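Local atomic coordinates of putative ABC transporter (Thermobispora bispora, PDB entry 4PE6), a protein that probably binds carbohydrates or related sugar acids as the solute-binding component of an ABC transporter. Residues I150-V155 with A182-M187; A191-A196 with Y217-A222; Y134-V139 with A209-G214; N126-W131 with A162-T167. All blocks are in the same frame, centred on the assembly; numbering follows the deposited sequence.

Interaction 1. Residues I150-V155 with A182-M187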
loop_
_atom_site.group_PDB
_atom_site.type_symbol
_atom_site.label_atom_id
_atom_site.label_comp_id
_atom_site.label_asym_id
_atom_site.label_seq_id
_atom_site.Cartn_x
_atom_site.Cartn_y
_atom_site.Cartn_z
ATOM N N ILE A 150 10.606 -6.131 -17.328
ATOM C CA ILE A 150 9.825 -7.134 -16.623
ATOM C C ILE A 150 8.769 -6.399 -15.794
ATOM O O ILE A 150 9.074 -5.405 -15.145
ATOM C CB ILE A 150 10.708 -8.004 -15.713
ATOM C CG1 ILE A 150 11.629 -8.876 -16.560
ATOM C CG2 ILE A 150 9.863 -8.847 -14.760
ATOM C CD1 ILE A 150 12.591 -9.724 -15.755
ATOM N N VAL A 151 7.531 -6.878 -15.845
ATOM C CA VAL A 151 6.479 -6.379 -14.971
ATOM C C VAL A 151 6.303 -7.369 -13.829
ATOM O O VAL A 151 6.051 -8.556 -14.061
ATOM C CB VAL A 151 5.136 -6.222 -15.722
ATOM C CG1 VAL A 151 4.039 -5.669 -14.804
ATOM C CG2 VAL A 151 5.310 -5.323 -16.936
ATOM N N VAL A 152 6.381 -6.859 -12.604
ATOM C CA VAL A 152 6.135 -7.639 -11.412
ATOM C C VAL A 152 4.880 -7.109 -10.762
ATOM O O VAL A 152 4.858 -5.994 -10.253
ATOM C CB VAL A 152 7.289 -7.532 -10.399
ATOM C CG1 VAL A 152 6.974 -8.378 -9.186
ATOM C CG2 VAL A 152 8.637 -7.912 -11.022
ATOM N N ARG A 153 3.818 -7.898 -10.805
ATOM C CA ARG A 153 2.551 -7.500 -10.237
ATOM C C ARG A 153 2.555 -7.517 -8.712
ATOM O O ARG A 153 3.343 -8.234 -8.053
ATOM C CB ARG A 153 1.436 -8.385 -10.770
ATOM C CG ARG A 153 1.276 -8.259 -12.274
ATOM C CD ARG A 153 0.130 -9.096 -12.836
ATOM N NE ARG A 153 -1.158 -8.667 -12.320
ATOM C CZ ARG A 153 -2.337 -9.073 -12.810
ATOM N NH1 ARG A 153 -2.391 -9.936 -13.799
ATOM N NH2 ARG A 153 -3.467 -8.636 -12.290
ATOM N N GLY A 154 1.645 -6.727 -8.159
ATOM C CA GLY A 154 1.524 -6.575 -6.712
ATOM C C GLY A 154 0.642 -7.609 -6.039
ATOM O O GLY A 154 0.788 -8.818 -6.283
ATOM N N VAL A 155 -0.247 -7.138 -5.169
ATOM C CA VAL A 155 -1.129 -8.009 -4.402
ATOM C C VAL A 155 -2.277 -8.473 -5.296
ATOM O O VAL A 155 -3.406 -7.981 -5.192
ATOM C CB VAL A 155 -1.604 -7.339 -3.099
ATOM C CG1 VAL A 155 -2.427 -8.277 -2.243
ATOM C CG2 VAL A 155 -0.372 -6.897 -2.281
ATOM N N ALA A 182 8.814 -10.497 -19.655
ATOM C CA ALA A 182 8.160 -11.384 -18.701
ATOM C C ALA A 182 7.219 -10.616 -17.775
ATOM O O ALA A 182 7.468 -9.449 -17.435
ATOM C CB ALA A 182 9.196 -12.147 -17.880
ATOM N N THR A 183 6.115 -11.260 -17.417
ATOM C CA THR A 183 5.255 -10.799 -16.347
ATOM C C THR A 183 5.179 -11.859 -15.243
ATOM O O THR A 183 4.901 -13.042 -15.496
ATOM C CB THR A 183 3.850 -10.477 -16.865
ATOM O OG1 THR A 183 3.973 -9.629 -18.022
ATOM C CG2 THR A 183 3.008 -9.773 -15.796
ATOM N N VAL A 184 5.397 -11.415 -14.017
ATOM C CA VAL A 184 5.319 -12.276 -12.861
ATOM C C VAL A 184 4.555 -11.618 -11.717
ATOM O O VAL A 184 4.227 -10.438 -11.788
ATOM C CB VAL A 184 6.719 -12.707 -12.406
ATOM C CG1 VAL A 184 7.405 -13.433 -13.544
ATOM C CG2 VAL A 184 7.554 -11.519 -11.924
ATOM N N THR A 185 4.268 -12.398 -10.679
ATOM C CA THR A 185 3.620 -11.896 -9.463
ATOM C C THR A 185 4.620 -11.816 -8.306
ATOM O O THR A 185 5.275 -12.808 -7.959
ATOM C CB THR A 185 2.475 -12.796 -9.022
ATOM O OG1 THR A 185 1.447 -12.808 -10.018
ATOM C CG2 THR A 185 1.895 -12.323 -7.679
ATOM N N GLY A 186 4.691 -10.648 -7.689
ATOM C CA GLY A 186 5.579 -10.406 -6.557
ATOM C C GLY A 186 4.888 -10.196 -5.218
ATOM O O GLY A 186 5.548 -10.273 -4.190
HETATM N N MSE A 187 3.579 -9.906 -5.214
HETATM C CA MSE A 187 2.828 -9.603 -3.968
HETATM C C MSE A 187 3.383 -8.396 -3.188
HETATM O O MSE A 187 3.176 -8.286 -1.990
HETATM C CB MSE A 187 2.713 -10.841 -3.043
HETATM C CG MSE A 187 2.226 -12.116 -3.729
HETATM SE SE MSE A 187 0.382 -11.967 -4.431
HETATM C CE MSE A 187 -0.624 -11.922 -2.755
#

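Interaction 2. Residues A191-A196 with Y217-A222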
loop_
_atom_site.group_PDB
_atom_site.type_symbol
_atom_site.label_atom_id
_atom_site.label_comp_id
_atom_site.label_asym_id
_atom_site.label_seq_id
_atom_site.Cartn_x
_atom_site.Cartn_y
_atom_site.Cartn_z
ATOM N N ALA A 191 11.206 -10.770 -1.306
ATOM C CA ALA A 191 11.654 -12.160 -1.418
ATOM C C ALA A 191 10.825 -12.930 -2.453
ATOM O O ALA A 191 11.368 -13.705 -3.234
ATOM C CB ALA A 191 11.622 -12.861 -0.072
ATOM N N THR A 192 9.522 -12.664 -2.499
ATOM C CA THR A 192 8.659 -13.302 -3.484
ATOM C C THR A 192 9.018 -12.857 -4.908
ATOM O O THR A 192 9.183 -13.685 -5.816
ATOM C CB THR A 192 7.189 -12.976 -3.206
ATOM O OG1 THR A 192 6.869 -13.395 -1.880
ATOM C CG2 THR A 192 6.281 -13.662 -4.188
ATOM N N ALA A 193 9.100 -11.543 -5.107
ATOM C CA ALA A 193 9.562 -10.975 -6.360
ATOM C C ALA A 193 10.945 -11.494 -6.755
ATOM O O ALA A 193 11.171 -11.830 -7.905
ATOM C CB ALA A 193 9.614 -9.463 -6.240
ATOM N N GLN A 194 11.869 -11.538 -5.786
ATOM C CA GLN A 194 13.211 -12.066 -6.039
ATOM C C GLN A 194 13.152 -13.441 -6.666
ATOM O O GLN A 194 13.813 -13.701 -7.676
ATOM C CB GLN A 194 14.041 -12.132 -4.758
ATOM C CG GLN A 194 15.476 -12.628 -4.966
ATOM C CD GLN A 194 16.268 -12.640 -3.674
ATOM O OE1 GLN A 194 15.822 -12.123 -2.648
ATOM N NE2 GLN A 194 17.458 -13.232 -3.716
ATOM N N LYS A 195 12.377 -14.316 -6.045
ATOM C CA LYS A 195 12.248 -15.699 -6.499
ATOM C C LYS A 195 11.640 -15.773 -7.905
ATOM O O LYS A 195 12.146 -16.501 -8.760
ATOM C CB LYS A 195 11.390 -16.504 -5.527
ATOM C CG LYS A 195 11.480 -17.998 -5.736
ATOM C CD LYS A 195 10.332 -18.738 -5.048
ATOM C CE LYS A 195 10.615 -20.235 -5.006
ATOM N NZ LYS A 195 11.252 -20.668 -3.731
ATOM N N ALA A 196 10.566 -15.017 -8.142
ATOM C CA ALA A 196 9.891 -15.054 -9.439
ATOM C C ALA A 196 10.770 -14.490 -10.568
ATOM O O ALA A 196 10.832 -15.068 -11.656
ATOM C CB ALA A 196 8.569 -14.305 -9.378
ATOM N N TYR A 217 14.307 -4.005 -4.153
ATOM C CA TYR A 217 15.483 -4.549 -3.427
ATOM C C TYR A 217 15.586 -6.037 -3.727
ATOM O O TYR A 217 16.658 -6.531 -4.003
ATOM C CB TYR A 217 15.390 -4.307 -1.913
ATOM C CG TYR A 217 16.572 -4.836 -1.120
ATOM C CD1 TYR A 217 17.718 -4.076 -0.944
ATOM C CD2 TYR A 217 16.538 -6.116 -0.560
ATOM C CE1 TYR A 217 18.802 -4.572 -0.213
ATOM C CE2 TYR A 217 17.609 -6.617 0.149
ATOM C CZ TYR A 217 18.730 -5.837 0.322
ATOM O OH TYR A 217 19.775 -6.342 1.039
ATOM N N GLY A 218 14.457 -6.735 -3.690
ATOM C CA GLY A 218 14.397 -8.162 -4.024
ATOM C C GLY A 218 14.715 -8.441 -5.476
ATOM O O GLY A 218 15.404 -9.402 -5.805
ATOM N N VAL A 219 14.214 -7.591 -6.358
ATOM C CA VAL A 219 14.533 -7.697 -7.770
ATOM C C VAL A 219 16.061 -7.550 -7.969
ATOM O O VAL A 219 16.726 -8.370 -8.637
ATOM C CB VAL A 219 13.693 -6.658 -8.560
ATOM C CG1 VAL A 219 14.163 -6.527 -10.004
ATOM C CG2 VAL A 219 12.222 -7.054 -8.506
ATOM N N ALA A 220 16.642 -6.564 -7.304
ATOM C CA ALA A 220 18.078 -6.349 -7.387
ATOM C C ALA A 220 18.875 -7.605 -6.954
ATOM O O ALA A 220 19.802 -8.005 -7.641
ATOM C CB ALA A 220 18.470 -5.127 -6.566
ATOM N N GLN A 221 18.492 -8.241 -5.848
ATOM C CA GLN A 221 19.130 -9.472 -5.404
ATOM C C GLN A 221 19.059 -10.560 -6.470
ATOM O O GLN A 221 20.019 -11.290 -6.644
ATOM C CB GLN A 221 18.493 -10.018 -4.127
ATOM C CG GLN A 221 18.674 -9.209 -2.852
ATOM C CD GLN A 221 17.757 -9.713 -1.732
ATOM O OE1 GLN A 221 16.517 -9.712 -1.862
ATOM N NE2 GLN A 221 18.353 -10.152 -0.628
ATOM N N ALA A 222 17.940 -10.683 -7.191
ATOM C CA ALA A 222 17.876 -11.692 -8.249
ATOM C C ALA A 222 18.958 -11.436 -9.303
ATOM O O ALA A 222 19.662 -12.367 -9.725
ATOM C CB ALA A 222 16.507 -11.721 -8.899
#

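Interaction 3. Residues Y134-V139 with A209-G214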
loop_
_atom_site.group_PDB
_atom_site.type_symbol
_atom_site.label_atom_id
_atom_site.label_comp_id
_atom_site.label_asym_id
_atom_site.label_seq_id
_atom_site.Cartn_x
_atom_site.Cartn_y
_atom_site.Cartn_z
ATOM N N TYR A 134 3.725 6.947 -11.394
ATOM C CA TYR A 134 5.045 7.317 -10.872
ATOM C C TYR A 134 6.044 6.154 -10.899
ATOM O O TYR A 134 7.253 6.375 -10.926
ATOM C CB TYR A 134 4.942 7.853 -9.441
ATOM C CG TYR A 134 4.399 9.260 -9.324
ATOM C CD1 TYR A 134 4.917 10.301 -10.092
ATOM C CD2 TYR A 134 3.381 9.560 -8.411
ATOM C CE1 TYR A 134 4.428 11.596 -9.968
ATOM C CE2 TYR A 134 2.882 10.838 -8.284
ATOM C CZ TYR A 134 3.407 11.852 -9.062
ATOM O OH TYR A 134 2.912 13.114 -8.933
ATOM N N ALA A 135 5.544 4.924 -10.903
ATOM C CA ALA A 135 6.422 3.743 -10.902
ATOM C C ALA A 135 6.826 3.380 -12.319
ATOM O O ALA A 135 7.923 2.868 -12.532
ATOM C CB ALA A 135 5.725 2.569 -10.260
ATOM N N ALA A 136 5.947 3.632 -13.289
ATOM C CA ALA A 136 6.188 3.168 -14.633
ATOM C C ALA A 136 6.761 4.266 -15.523
ATOM O O ALA A 136 7.786 4.061 -16.172
ATOM C CB ALA A 136 4.919 2.602 -15.237
ATOM N N LYS A 137 6.118 5.434 -15.560
ATOM C CA LYS A 137 6.498 6.427 -16.560
ATOM C C LYS A 137 7.950 6.930 -16.445
ATOM O O LYS A 137 8.680 6.926 -17.439
ATOM C CB LYS A 137 5.504 7.599 -16.610
ATOM C CG LYS A 137 5.729 8.521 -17.798
ATOM C CD LYS A 137 4.516 9.413 -18.053
ATOM C CE LYS A 137 4.731 10.419 -19.181
ATOM N NZ LYS A 137 5.479 9.840 -20.335
ATOM N N PRO A 138 8.371 7.381 -15.251
ATOM C CA PRO A 138 9.768 7.812 -15.131
ATOM C C PRO A 138 10.775 6.692 -15.401
ATOM O O PRO A 138 11.907 6.957 -15.860
ATOM C CB PRO A 138 9.884 8.295 -13.668
ATOM C CG PRO A 138 8.498 8.385 -13.136
ATOM C CD PRO A 138 7.643 7.475 -13.975
ATOM N N VAL A 139 10.372 5.457 -15.123
ATOM C CA VAL A 139 11.241 4.313 -15.364
ATOM C C VAL A 139 11.436 4.092 -16.865
ATOM O O VAL A 139 12.563 3.905 -17.340
ATOM C CB VAL A 139 10.704 3.054 -14.651
ATOM C CG1 VAL A 139 11.410 1.803 -15.122
ATOM C CG2 VAL A 139 10.860 3.207 -13.140
ATOM N N ALA A 209 14.727 -2.543 -17.286
ATOM C CA ALA A 209 13.957 -2.092 -16.143
ATOM C C ALA A 209 13.011 -3.163 -15.634
ATOM O O ALA A 209 12.525 -3.988 -16.406
ATOM C CB ALA A 209 13.171 -0.840 -16.504
ATOM N N VAL A 210 12.711 -3.089 -14.343
ATOM C CA VAL A 210 11.688 -3.919 -13.749
ATOM C C VAL A 210 10.675 -3.049 -13.033
ATOM O O VAL A 210 10.989 -2.414 -12.021
ATOM C CB VAL A 210 12.287 -4.952 -12.791
ATOM C CG1 VAL A 210 11.191 -5.858 -12.261
ATOM C CG2 VAL A 210 13.374 -5.741 -13.509
ATOM N N ILE A 211 9.466 -3.008 -13.594
ATOM C CA ILE A 211 8.386 -2.184 -13.086
ATOM C C ILE A 211 7.574 -3.046 -12.134
ATOM O O ILE A 211 6.842 -3.963 -12.556
ATOM C CB ILE A 211 7.501 -1.641 -14.223
ATOM C CG1 ILE A 211 8.333 -0.766 -15.167
ATOM C CG2 ILE A 211 6.356 -0.824 -13.657
ATOM C CD1 ILE A 211 7.575 -0.236 -16.370
ATOM N N GLY A 212 7.714 -2.755 -10.853
ATOM C CA GLY A 212 7.104 -3.564 -9.833
ATOM C C GLY A 212 6.302 -2.791 -8.830
ATOM O O GLY A 212 5.937 -1.626 -9.055
ATOM N N CYS A 213 6.047 -3.459 -7.706
ATOM C CA CYS A 213 5.269 -2.927 -6.601
ATOM C C CYS A 213 6.151 -2.948 -5.353
ATOM O O CYS A 213 6.184 -3.949 -4.639
ATOM C CB CYS A 213 4.035 -3.795 -6.364
ATOM S SG CYS A 213 2.991 -3.231 -5.010
ATOM N N GLY A 214 6.899 -1.873 -5.139
ATOM C CA GLY A 214 7.749 -1.730 -3.956
ATOM C C GLY A 214 8.573 -2.984 -3.686
ATOM O O GLY A 214 8.597 -3.489 -2.576
#

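Interaction 4. Residues N126-W131 with A162-T167. With LTH ((2R,3S)-2,3,4-trihydroxybutanoic acid), chain C.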
loop_
_atom_site.group_PDB
_atom_site.type_symbol
_atom_site.label_atom_id
_atom_site.label_comp_id
_atom_site.label_asym_id
_atom_site.label_seq_id
_atom_site.Cartn_x
_atom_site.Cartn_y
_atom_site.Cartn_z
ATOM N N ASN A 126 -5.732 5.601 -1.328
ATOM C CA ASN A 126 -4.748 6.444 -1.963
ATOM C C ASN A 126 -5.017 6.382 -3.458
ATOM O O ASN A 126 -5.731 5.484 -3.941
ATOM C CB ASN A 126 -3.308 5.924 -1.725
ATOM C CG ASN A 126 -2.720 6.259 -0.343
ATOM O OD1 ASN A 126 -1.558 5.906 -0.083
ATOM N ND2 ASN A 126 -3.496 6.860 0.551
ATOM N N SER A 127 -4.394 7.279 -4.209
ATOM C CA SER A 127 -4.453 7.179 -5.690
ATOM C C SER A 127 -3.513 6.089 -6.211
ATOM O O SER A 127 -2.324 6.311 -6.428
ATOM C CB SER A 127 -4.117 8.487 -6.378
ATOM O OG SER A 127 -4.098 8.289 -7.782
ATOM N N PHE A 128 -4.081 4.921 -6.458
ATOM C CA PHE A 128 -3.326 3.818 -7.033
ATOM C C PHE A 128 -2.892 4.143 -8.448
ATOM O O PHE A 128 -1.803 3.757 -8.863
ATOM C CB PHE A 128 -4.122 2.533 -6.925
ATOM C CG PHE A 128 -4.616 2.283 -5.540
ATOM C CD1 PHE A 128 -3.705 2.187 -4.484
ATOM C CD2 PHE A 128 -5.959 2.221 -5.262
ATOM C CE1 PHE A 128 -4.149 1.998 -3.185
ATOM C CE2 PHE A 128 -6.400 2.018 -3.973
ATOM C CZ PHE A 128 -5.499 1.919 -2.933
ATOM N N VAL A 129 -3.711 4.920 -9.157
ATOM C CA VAL A 129 -3.331 5.373 -10.475
ATOM C C VAL A 129 -2.061 6.222 -10.434
ATOM O O VAL A 129 -1.161 6.016 -11.235
ATOM C CB VAL A 129 -4.460 6.148 -11.162
ATOM C CG1 VAL A 129 -3.955 6.778 -12.448
ATOM C CG2 VAL A 129 -5.624 5.199 -11.467
ATOM N N ASP A 130 -1.989 7.176 -9.515
ATOM C CA ASP A 130 -0.793 8.009 -9.414
ATOM C C ASP A 130 0.455 7.174 -9.113
ATOM O O ASP A 130 1.502 7.379 -9.719
ATOM C CB ASP A 130 -0.966 9.080 -8.344
ATOM C CG ASP A 130 -1.860 10.227 -8.798
ATOM O OD1 ASP A 130 -2.282 10.239 -9.974
ATOM O OD2 ASP A 130 -2.156 11.090 -7.958
ATOM N N TRP A 131 0.322 6.237 -8.168
ATOM C CA TRP A 131 1.422 5.338 -7.815
ATOM C C TRP A 131 1.894 4.602 -9.042
ATOM O O TRP A 131 3.050 4.703 -9.423
ATOM C CB TRP A 131 0.973 4.372 -6.722
ATOM C CG TRP A 131 1.952 3.277 -6.337
ATOM C CD1 TRP A 131 3.202 3.051 -6.836
ATOM C CD2 TRP A 131 1.705 2.246 -5.392
ATOM N NE1 TRP A 131 3.766 1.927 -6.230
ATOM C CE2 TRP A 131 2.863 1.421 -5.344
ATOM C CE3 TRP A 131 0.616 1.926 -4.582
ATOM C CZ2 TRP A 131 2.958 0.302 -4.516
ATOM C CZ3 TRP A 131 0.721 0.807 -3.740
ATOM C CH2 TRP A 131 1.901 0.023 -3.710
ATOM N N ALA A 162 -5.363 -4.686 -9.283
ATOM C CA ALA A 162 -5.973 -4.821 -10.579
ATOM C C ALA A 162 -5.961 -3.464 -11.301
ATOM O O ALA A 162 -5.672 -3.397 -12.495
ATOM C CB ALA A 162 -7.383 -5.393 -10.465
ATOM N N GLU A 163 -6.234 -2.392 -10.555
ATOM C CA GLU A 163 -6.261 -1.042 -11.112
ATOM C C GLU A 163 -4.886 -0.616 -11.607
ATOM O O GLU A 163 -4.746 -0.037 -12.711
ATOM C CB GLU A 163 -6.774 -0.021 -10.084
ATOM C CG GLU A 163 -6.903 1.373 -10.685
ATOM C CD GLU A 163 -7.705 2.360 -9.861
ATOM O OE1 GLU A 163 -7.481 2.484 -8.646
ATOM O OE2 GLU A 163 -8.554 3.044 -10.466
HETATM N N MSE A 164 -3.867 -0.905 -10.794
HETATM C CA MSE A 164 -2.508 -0.519 -11.146
HETATM C C MSE A 164 -2.013 -1.284 -12.324
HETATM O O MSE A 164 -1.310 -0.713 -13.153
HETATM C CB MSE A 164 -1.570 -0.648 -9.940
HETATM C CG MSE A 164 -2.057 0.298 -8.844
HETATM SE SE MSE A 164 -0.731 0.617 -7.404
HETATM C CE MSE A 164 -1.029 -0.942 -6.291
ATOM N N TYR A 165 -2.392 -2.555 -12.450
ATOM C CA TYR A 165 -1.954 -3.365 -13.590
ATOM C C TYR A 165 -2.528 -2.768 -14.896
ATOM O O TYR A 165 -1.827 -2.675 -15.906
ATOM C CB TYR A 165 -2.314 -4.872 -13.430
ATOM C CG TYR A 165 -1.762 -5.764 -14.533
ATOM C CD1 TYR A 165 -0.395 -5.778 -14.821
ATOM C CD2 TYR A 165 -2.599 -6.589 -15.297
ATOM C CE1 TYR A 165 0.121 -6.564 -15.838
ATOM C CE2 TYR A 165 -2.079 -7.375 -16.322
ATOM C CZ TYR A 165 -0.711 -7.363 -16.570
ATOM O OH TYR A 165 -0.163 -8.114 -17.568
ATOM N N GLU A 166 -3.789 -2.353 -14.877
ATOM C CA GLU A 166 -4.362 -1.706 -16.048
ATOM C C GLU A 166 -3.593 -0.443 -16.364
ATOM O O GLU A 166 -3.322 -0.154 -17.536
ATOM C CB GLU A 166 -5.848 -1.365 -15.852
ATOM C CG GLU A 166 -6.733 -2.578 -15.695
ATOM C CD GLU A 166 -6.628 -3.513 -16.876
ATOM O OE1 GLU A 166 -6.848 -3.048 -18.023
ATOM O OE2 GLU A 166 -6.295 -4.707 -16.665
ATOM N N THR A 167 -3.250 0.325 -15.332
ATOM C CA THR A 167 -2.510 1.563 -15.540
ATOM C C THR A 167 -1.123 1.251 -16.133
ATOM O O THR A 167 -0.717 1.865 -17.123
ATOM C CB THR A 167 -2.361 2.382 -14.247
ATOM O OG1 THR A 167 -3.646 2.658 -13.696
ATOM C CG2 THR A 167 -1.670 3.683 -14.504
HETATM O O1 LTH C . 1.714 -3.012 -0.877
HETATM C C1 LTH C . 0.569 -3.376 -0.418
HETATM O O LTH C . 0.330 -4.431 0.208
HETATM C C2 LTH C . -0.619 -2.393 -0.558
HETATM O O2 LTH C . -1.841 -2.976 -0.040
HETATM C C3 LTH C . -0.872 -2.014 -2.002
HETATM O O3 LTH C . -1.144 -3.186 -2.769
HETATM C C4 LTH C . -2.105 -1.091 -2.066
HETATM O O4 LTH C . -1.733 0.125 -1.366
HETATM O O HOH W 1 -6.552 5.163 -7.936
#

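Interaction 1. Residues I150-V155 with A182-M187
This contact pairs the two parallel strands of a beta-alpha-beta crossover, 147-153 and 178-185, joined in sequence by helix 159-173. The second strand is an outermost strand of the sheet in this chain. V184 is held through both its backbone N and its O: the N donates to V151 O at 2.9 Å, and the O accepts from R153 N at 2.8 Å, nearly straight at 170°. Its CG2 sits in the crowded position between backbone N and carbonyl carbon. From there it meets V152 CG2 at 3.9 Å, on the face that packs on helix 190-200. R153 points to the other face. Its CD passes T183 CG2 at 4.2 Å, and a bend at chi3 (63°) takes the guanidinium on to a salt bridge with E161 and a cation-pi contact with Y165. The strands then run into loops. G186 N bonds to R153 O at 2.8 Å, and M187 N adds two weak bonds, to R153 O and to G154 O. M187 is a selenomethionine bent at chi2 and chi3. It crosses V155, a residue of the ligand pocket, at about a right angle, and its CE rests 4.1 Å from V155 CG1.

Interaction 2. Residues A191-A196 with Y217-A222
Helices 190-200 and 216-226 are neighbours in the helical layer on one face of the alpha/beta sheet, with strand 209-211 between them in sequence. The short segments run roughly parallel, 32° apart, and their axes come within 7.3 Å. The spacing is close because small residues meet here. G218 lies opposite Q194, with their CA atoms 4.6 Å apart. Q194 has the largest share of the contact. Its CG is anti to the backbone N (chi1 -178°) and the chain runs on extended, so it lies across the other helix. Its CB and CG lean on the carbonyl oxygen of G218, with Q194 CB 3.2 Å from G218 O. That oxygen also takes the helix bond from A222 N. Further out, Q194 crosses Q221 at about a right angle, and Q194 CD lies 3.5 Å from Q221 CB. A222 CB fits against Q194 O at 3.6 Å. On the sheet side, A193 CB touches V219 CG2 at 4.2 Å. The contact thus grades from apolar, beside the sheet, to the amide groups of the partly exposed Q194 and Q221. It implies close fit of small residues, with an aliphatic glutamine stem laid against a backbone carbonyl.

Interaction 3. Residues Y134-V139 with A209-G214
Y134 starts this part of helix 128-142 turned from the strand and packs instead on I288 and L290 of strand 283-290. A135 is the first to face strand 209-211. Its CB comes within 4.4 Å of G212 O, where the strand has just ended, and its own carbonyl O lies 4.2 Å from I211 CG2. A136 CB is next. It touches two branches of I211, with both CG2 and CD1 at 4.0 Å. P138 has no N-H to give, and the helix kinks here, since neither P138 N nor V139 N bonds to the preceding turn. V139 turns back to the strand. Its CG1, anti to the backbone N (chi1 168°), rests against both A209 and I211. The contact with A209 CB, 3.5 Å, is tighter than usual for two carbons, and I211 CG1 is 4.0 Å away. V139 and I211 slide past each other in opposite directions. The helix segment itself runs nearly antiparallel to the strand (159°). The contact is apolar packing of a helix on its sheet, held by close fit of methyl groups. One cost is visible: A135 O is buried with no partner in the model.

Interaction 4. Residues N126-W131 with A162-T167
The first turn of helix 128-142 meets the side of helix 159-173, with the CA atoms of V129 and M164 6.0 Å apart. S127 is the N-cap of the first helix, and its OG accepts from D130 N at 2.9 Å (160°). M164, a selenomethionine, has the largest share of the contact. Its CG is anti to the carbonyl carbon (chi1 -62°) and packs against F128 CB at 3.6 Å. Its selenium then lies over one face of the W131 indole, offset toward the rim, 3.4 Å from CE3. The terminal methyl turns at chi3 and also sits over the six-membered ring, with CE 3.9 Å from the ring centroid. This is a Met-aromatic contact joined by a CH-pi contact. F128 has the carbonyl oxygen of N126 over the centre of one ring face, and E163 OE1 near its edge. That carboxylate also reaches the helix start through water 1, which donates to E163 OE1 at 2.9 Å and accepts from V129 N at 3.1 Å. V129 CG2 touches both E163 OE2 and T167 OG1. The hydroxyl of T167 is turned back to donate to its own helix, at E163 O. The rings of F128 and W131 reach the bound trihydroxybutanoic acid, and the M164 methyl, lying over the indole, points toward it too. The ligand O4 lies in plane at the indole edge, 3.5 Å from W131 CZ3. The ligand is hydrogen-bonded to N30, R33, D113 and S259. Aromatic rings backed by a Met-aromatic contact here line the ligand pocket of a periplasmic-binding-protein fold.

How the interactions relate
Going from the N terminus, helix 128-142 opens two contacts, interaction 4 at its start and interaction 3 further along. Strand 147-153 then opens interaction 1. Interaction 4 closes first, at helix 159-173, so it crosses both of the others. Interaction 1 closes at strand 178-185 and is nested in the long loop of interaction 3. Interaction 2 opens on helix 190-200, before strand 209-211 closes interaction 3, and closes on helix 216-226. It therefore crosses interaction 3 and follows interactions 1 and 4 in series. Strand 209-211 bonds to strand 147-153, joining interactions 1 and 3 in one sheet. Helices of interactions 2 and 4 cover its two faces.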